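PDB 1HTJ: Kiaa0380 from Homo sapiens, which probably links heterotrimeric G protein signalling to Rho GTPases as a guanine nucleotide exchange factor, through the RGS-like domain described here. Local coordinates for residues A[98-101]-A[102-105]; A[126-129]-A[130-134]; A[145-148]-A[149-152]. The protein carries 3 engineered substitutions. All blocks are in the same frame, centred on the assembly; numbering follows the deposited sequence.

Interaction 1. Residues A[98-101]-A[102-105]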
loop_
_atom_site.group_PDB
_atom_site.type_symbol
_atom_site.label_atom_id
_atom_site.label_comp_id
_atom_site.label_asym_id
_atom_site.label_seq_id
_atom_site.Cartn_x
_atom_site.Cartn_y
_atom_site.Cartn_z
ATOM N N LYS A 98 -10.500 -3.502 9.770
ATOM C CA LYS A 98 -11.381 -4.400 10.479
ATOM C C LYS A 98 -11.584 -5.695 9.685
ATOM O O LYS A 98 -11.791 -5.665 8.470
ATOM C CB LYS A 98 -12.721 -3.711 10.750
ATOM C CG LYS A 98 -13.590 -4.497 11.712
ATOM C CD LYS A 98 -15.065 -4.139 11.593
ATOM C CE LYS A 98 -15.923 -5.307 12.084
ATOM N NZ LYS A 98 -15.711 -6.556 11.265
ATOM N N ILE A 99 -11.502 -6.829 10.377
ATOM C CA ILE A 99 -11.685 -8.136 9.742
ATOM C C ILE A 99 -12.500 -9.034 10.674
ATOM O O ILE A 99 -12.598 -8.762 11.872
ATOM C CB ILE A 99 -10.316 -8.814 9.429
ATOM C CG1 ILE A 99 -9.568 -9.148 10.731
ATOM C CG2 ILE A 99 -9.478 -7.891 8.550
ATOM C CD1 ILE A 99 -8.209 -9.839 10.533
ATOM N N PRO A 100 -13.107 -10.107 10.137
ATOM C CA PRO A 100 -13.908 -11.024 10.957
ATOM C C PRO A 100 -13.187 -11.478 12.224
ATOM O O PRO A 100 -12.003 -11.835 12.188
ATOM C CB PRO A 100 -14.177 -12.187 10.003
ATOM C CG PRO A 100 -14.270 -11.507 8.690
ATOM C CD PRO A 100 -13.111 -10.537 8.728
ATOM N N GLU A 101 -13.918 -11.464 13.334
ATOM C CA GLU A 101 -13.407 -11.875 14.641
ATOM C C GLU A 101 -12.734 -13.248 14.612
ATOM O O GLU A 101 -11.780 -13.498 15.345
ATOM C CB GLU A 101 -14.553 -11.898 15.655
ATOM C CG GLU A 101 -15.189 -10.533 15.909
ATOM C CD GLU A 101 -14.333 -9.630 16.796
ATOM O OE1 GLU A 101 -14.156 -9.972 17.992
ATOM O OE2 GLU A 101 -13.842 -8.584 16.299
HETATM N N MSE A 102 -13.247 -14.138 13.769
HETATM C CA MSE A 102 -12.700 -15.485 13.639
HETATM C C MSE A 102 -11.306 -15.408 13.003
HETATM O O MSE A 102 -10.374 -16.088 13.438
HETATM C CB MSE A 102 -13.630 -16.332 12.764
HETATM C CG MSE A 102 -13.684 -17.818 13.101
HETATM SE SE MSE A 102 -14.576 -18.242 14.788
HETATM C CE MSE A 102 -16.312 -17.493 14.387
ATOM N N LEU A 103 -11.176 -14.569 11.977
ATOM C CA LEU A 103 -9.909 -14.391 11.270
ATOM C C LEU A 103 -8.896 -13.647 12.132
ATOM O O LEU A 103 -7.729 -14.028 12.197
ATOM C CB LEU A 103 -10.141 -13.628 9.957
ATOM C CG LEU A 103 -8.936 -13.439 9.028
ATOM C CD1 LEU A 103 -8.278 -14.785 8.734
ATOM C CD2 LEU A 103 -9.386 -12.769 7.742
ATOM N N GLN A 104 -9.358 -12.583 12.783
ATOM C CA GLN A 104 -8.527 -11.766 13.663
ATOM C C GLN A 104 -7.808 -12.617 14.704
ATOM O O GLN A 104 -6.652 -12.358 15.046
ATOM C CB GLN A 104 -9.390 -10.732 14.384
ATOM C CG GLN A 104 -8.636 -9.912 15.409
ATOM C CD GLN A 104 -8.336 -8.518 14.909
ATOM O OE1 GLN A 104 -8.201 -8.302 13.702
ATOM N NE2 GLN A 104 -8.225 -7.560 15.831
ATOM N N ALA A 105 -8.506 -13.627 15.210
ATOM C CA ALA A 105 -7.952 -14.523 16.219
ATOM C C ALA A 105 -6.838 -15.405 15.671
ATOM O O ALA A 105 -5.800 -15.558 16.306
ATOM C CB ALA A 105 -9.061 -15.391 16.807
#

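Interaction 2. Residues A[126-129]-A[130-134]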
loop_
_atom_site.group_PDB
_atom_site.type_symbol
_atom_site.label_atom_id
_atom_site.label_comp_id
_atom_site.label_asym_id
_atom_site.label_seq_id
_atom_site.Cartn_x
_atom_site.Cartn_y
_atom_site.Cartn_z
ATOM N N GLU A 126 -8.309 -10.274 1.299
ATOM C CA GLU A 126 -9.632 -10.351 0.676
ATOM C C GLU A 126 -10.624 -9.432 1.375
ATOM O O GLU A 126 -11.463 -8.806 0.730
ATOM C CB GLU A 126 -10.187 -11.779 0.720
ATOM C CG GLU A 126 -9.298 -12.836 0.091
ATOM C CD GLU A 126 -8.847 -12.469 -1.311
ATOM O OE1 GLU A 126 -9.715 -12.226 -2.192
ATOM O OE2 GLU A 126 -7.613 -12.432 -1.531
ATOM N N ALA A 127 -10.529 -9.350 2.697
ATOM C CA ALA A 127 -11.438 -8.506 3.466
ATOM C C ALA A 127 -11.265 -7.017 3.167
ATOM O O ALA A 127 -12.216 -6.243 3.260
ATOM C CB ALA A 127 -11.240 -8.757 4.955
ATOM N N ALA A 128 -10.052 -6.616 2.809
ATOM C CA ALA A 128 -9.768 -5.218 2.523
ATOM C C ALA A 128 -10.087 -4.819 1.084
ATOM O O ALA A 128 -10.230 -3.631 0.788
ATOM C CB ALA A 128 -8.301 -4.926 2.812
HETATM N N MSE A 129 -10.193 -5.811 0.203
HETATM C CA MSE A 129 -10.439 -5.569 -1.213
HETATM C C MSE A 129 -11.595 -4.663 -1.563
HETATM O O MSE A 129 -11.453 -3.759 -2.381
HETATM C CB MSE A 129 -10.601 -6.889 -1.956
HETATM C CG MSE A 129 -9.293 -7.442 -2.463
HETATM SE SE MSE A 129 -8.326 -6.099 -3.485
HETATM C CE MSE A 129 -9.786 -5.443 -4.563
ATOM N N PRO A 130 -12.760 -4.900 -0.961
ATOM C CA PRO A 130 -13.933 -4.070 -1.239
ATOM C C PRO A 130 -13.664 -2.562 -1.107
ATOM O O PRO A 130 -14.065 -1.780 -1.977
ATOM C CB PRO A 130 -14.952 -4.572 -0.217
ATOM C CG PRO A 130 -14.596 -6.008 -0.092
ATOM C CD PRO A 130 -13.093 -5.967 -0.005
ATOM N N GLU A 131 -12.990 -2.157 -0.025
ATOM C CA GLU A 131 -12.708 -0.733 0.177
ATOM C C GLU A 131 -11.632 -0.253 -0.778
ATOM O O GLU A 131 -11.662 0.879 -1.252
ATOM C CB GLU A 131 -12.301 -0.443 1.625
ATOM C CG GLU A 131 -12.023 1.044 1.900
ATOM C CD GLU A 131 -12.086 1.412 3.393
ATOM O OE1 GLU A 131 -11.931 0.512 4.249
ATOM O OE2 GLU A 131 -12.283 2.607 3.715
ATOM N N ILE A 132 -10.677 -1.117 -1.066
ATOM C CA ILE A 132 -9.637 -0.743 -1.996
ATOM C C ILE A 132 -10.286 -0.482 -3.366
ATOM O O ILE A 132 -9.980 0.510 -4.029
ATOM C CB ILE A 132 -8.581 -1.851 -2.109
ATOM C CG1 ILE A 132 -7.875 -2.012 -0.759
ATOM C CG2 ILE A 132 -7.603 -1.523 -3.215
ATOM C CD1 ILE A 132 -6.746 -3.037 -0.748
ATOM N N GLN A 133 -11.199 -1.365 -3.771
ATOM C CA GLN A 133 -11.885 -1.233 -5.050
ATOM C C GLN A 133 -12.630 0.083 -5.123
ATOM O O GLN A 133 -12.573 0.786 -6.126
ATOM C CB GLN A 133 -12.875 -2.380 -5.257
ATOM C CG GLN A 133 -12.239 -3.668 -5.761
ATOM C CD GLN A 133 -11.403 -3.448 -7.009
ATOM O OE1 GLN A 133 -11.838 -2.778 -7.955
ATOM N NE2 GLN A 133 -10.194 -4.014 -7.023
ATOM N N GLU A 134 -13.336 0.402 -4.050
ATOM C CA GLU A 134 -14.088 1.638 -3.984
ATOM C C GLU A 134 -13.130 2.828 -4.166
ATOM O O GLU A 134 -13.421 3.755 -4.924
ATOM C CB GLU A 134 -14.783 1.718 -2.636
ATOM C CG GLU A 134 -15.878 2.737 -2.569
ATOM C CD GLU A 134 -16.129 3.180 -1.149
ATOM O OE1 GLU A 134 -16.302 2.294 -0.269
ATOM O OE2 GLU A 134 -16.148 4.416 -0.919
HETATM O O HOH W 1 -13.239 -3.452 2.716
#

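Interaction 3. Residues A[145-148]-A[149-152]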
loop_
_atom_site.group_PDB
_atom_site.type_symbol
_atom_site.label_atom_id
_atom_site.label_comp_id
_atom_site.label_asym_id
_atom_site.label_seq_id
_atom_site.Cartn_x
_atom_site.Cartn_y
_atom_site.Cartn_z
ATOM N N LEU A 145 -12.187 13.654 -14.126
ATOM C CA LEU A 145 -12.372 15.081 -13.876
ATOM C C LEU A 145 -11.139 15.908 -14.192
ATOM O O LEU A 145 -11.108 17.113 -13.915
ATOM C CB LEU A 145 -12.768 15.308 -12.421
ATOM C CG LEU A 145 -14.094 14.699 -11.955
ATOM C CD1 LEU A 145 -14.251 14.893 -10.474
ATOM C CD2 LEU A 145 -15.265 15.344 -12.705
ATOM N N GLY A 146 -10.125 15.264 -14.771
ATOM C CA GLY A 146 -8.890 15.945 -15.127
ATOM C C GLY A 146 -8.051 16.393 -13.943
ATOM O O GLY A 146 -7.350 17.400 -14.027
ATOM N N LEU A 147 -8.101 15.643 -12.848
ATOM C CA LEU A 147 -7.364 16.009 -11.644
ATOM C C LEU A 147 -6.123 15.144 -11.416
ATOM O O LEU A 147 -5.468 15.261 -10.390
ATOM C CB LEU A 147 -8.303 15.930 -10.432
ATOM C CG LEU A 147 -9.639 16.698 -10.573
ATOM C CD1 LEU A 147 -10.500 16.502 -9.334
ATOM C CD2 LEU A 147 -9.367 18.202 -10.791
ATOM N N GLY A 148 -5.798 14.292 -12.380
ATOM C CA GLY A 148 -4.642 13.412 -12.252
ATOM C C GLY A 148 -3.302 14.114 -12.048
ATOM O O GLY A 148 -2.421 13.578 -11.367
ATOM N N SER A 149 -3.146 15.309 -12.622
ATOM C CA SER A 149 -1.903 16.065 -12.482
ATOM C C SER A 149 -1.647 16.463 -11.031
ATOM O O SER A 149 -0.506 16.670 -10.634
ATOM C CB SER A 149 -1.930 17.312 -13.365
ATOM O OG SER A 149 -2.715 18.344 -12.792
ATOM N N LEU A 150 -2.710 16.565 -10.241
ATOM C CA LEU A 150 -2.598 16.923 -8.824
ATOM C C LEU A 150 -1.944 15.802 -8.029
ATOM O O LEU A 150 -1.498 16.007 -6.899
ATOM C CB LEU A 150 -3.984 17.168 -8.221
ATOM C CG LEU A 150 -4.822 18.304 -8.802
ATOM C CD1 LEU A 150 -6.112 18.451 -7.963
ATOM C CD2 LEU A 150 -3.972 19.610 -8.795
ATOM N N TYR A 151 -1.909 14.613 -8.621
ATOM C CA TYR A 151 -1.343 13.461 -7.952
ATOM C C TYR A 151 -0.152 12.812 -8.627
ATOM O O TYR A 151 0.126 11.643 -8.366
ATOM C CB TYR A 151 -2.431 12.428 -7.756
ATOM C CG TYR A 151 -3.638 13.008 -7.078
ATOM C CD1 TYR A 151 -4.750 13.431 -7.816
ATOM C CD2 TYR A 151 -3.665 13.152 -5.697
ATOM C CE1 TYR A 151 -5.856 13.976 -7.187
ATOM C CE2 TYR A 151 -4.755 13.696 -5.061
ATOM C CZ TYR A 151 -5.849 14.105 -5.806
ATOM O OH TYR A 151 -6.929 14.657 -5.144
ATOM N N GLY A 152 0.537 13.561 -9.493
ATOM C CA GLY A 152 1.712 13.048 -10.175
ATOM C C GLY A 152 1.520 12.445 -11.564
ATOM O O GLY A 152 2.479 11.941 -12.156
HETATM O O HOH W 2 -5.177 18.324 -12.838
HETATM O O HOH W 3 -4.704 16.368 -15.197
#

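Interaction 1. Residues A[98-101]-A[102-105]
Pro100 sits at the N-cap of helix 101-112, and its carbonyl O accepts Gln104 N at 2.8 Å in a nearly straight bond that opens the first turn, with a weak second bond from Leu103 N. The next bond, Ala105 N to Glu101 O at 3.3 Å, comes in above the carbonyl plane and is less straight. The side chain that comes back over the turn is Ile99. Its CG1 lies between the backbone N and the carbonyl carbon (chi1 65°), and the extended branch beyond it carries CD1 across to the helix. There CD1 lies 4.0 Å from Leu103 CG, while Ile99 CG1 packs 3.4 Å from Gln104 OE1, the Ile99 and Gln104 side chains crossing at about a right angle. Gln104 has its CG anti to the backbone N and then bends at chi2, which brings the amide oxygen over the isoleucine branch; its NE2 makes a weak hydrogen bond to Leu89 O. Pro100 CB rests 4.3 Å from Leu103 CB, a light apolar touch between the N-cap proline and the first turn. With an alanine at Ile99, Leu103 and the amide of Gln104 would probably lose their shared apolar partner and the Gln104 side chain might turn more readily. The contact lies near the surface, with Ile99 the buried residue in it, and joins the loop after helix 76-89 to helix 101-112; it leans on helix 118-144, where Ile99 touches Ala127 and Leu103 touches Val120 and Glu123.

Interaction 2. Residues A[126-129]-A[130-134]
Met129 and Pro130 meet in the middle of helix 118-144, where the peptide link between them holds the ring CD against Met129 CB at 3.3 Å. The same CD lies 3.4 Å from Glu126 O; proline has no N-H to give this carbonyl, which takes Met129 N instead. This is a proline kink: the N atoms of Pro130 and Glu131 make no bond to the carbonyls four residues earlier. A water bridges the break, 3.0 Å from both Ala127 O and Glu131 N, donating to the first and accepting from the second, and Glu131 N adds a weak bond to Ala128 O. Regular pairing resumes at once, as Ile132 N bonds to Ala128 O in the carbonyl plane and Gln133 N to Met129 O at 2.8 Å. Ile132 keeps CG1 anti to its carbonyl carbon (chi1 -65°), which lays that branch beside Ala128 O and takes CD1 to 4.3 Å from Ala128 CB. Met129 is present as selenomethionine, and its SE is a looser neighbour, 4.4 Å from Ile132 CD1. The buried Ala128 and Ile132 pack on Pro59 of helix 58-69, and Met129 and Ile132 on Leu34 of helix 34-39. Against this packed side stand the exposed Pro130 ring and the water-bridged break.

Interaction 3. Residues A[145-148]-A[149-152]
A Schellman motif ends helix 118-144 just ahead of a short 3-10 turn, and in that turn Leu147 and Leu150 come together. Gly146, with positive phi, is the C-prime residue of the motif, whose bonds run from Leu147 N to Lys142 O and from Gly146 N to Arg143 O. Beyond it Leu147 O accepts Leu150 N at 3.1 Å, and Gly148 O accepts Tyr151 N at 3.0 Å. Both donors stand well above the carbonyl planes, and both bonds span three residues, the spacing that defines a 3-10 turn. Alongside the first bond, Leu150 CB lies 3.2 Å from Leu147 O, and Leu150 CD1 reaches Leu147 CB at 4.2 Å. The same carbonyl oxygen has the tyrosine ring beside it, with Tyr151 CD1 3.2 Å away at an oblique approach. Tyr151 turns its CG anti to the carbonyl carbon (chi1 -53°), folding the ring back along the turn so that Gly148 O lies at its edge and Leu150 CB rests on one face near its rim. The ring's hydroxyl is hydrogen-bonded to Gln54 NE2, which ties this loop to helix 41-54. Water bridges the other flank: one molecule donates to Gly146 O at 2.6 Å and pairs with Ser149 OG at 2.5 Å, the hydroxyl lying between its backbone N and carbonyl carbon (chi1 78°), while a second accepts from Ser149 N and gives Gly146 O a weak bond.

How the interactions relate
The three contacts follow one another along the chain within the RGS-like domain, and two of them, interactions 2 and 3, mark the course of helix 118-144: a kink within it and the turns just past its end. Their centres are 23 Å apart and their nearest atoms about 12 Å, so they are joined through the helix and not by touch. Interaction 1 starts the preceding helix, 101-112, and meets interaction 2 directly, where Ile99 CG2 packs 4.1 Å from Ala127 CB; their centres are 15 Å apart on the same side of the chain's centre. Interactions 1 and 3 lie on opposite sides of that centre, with centres 36 Å apart.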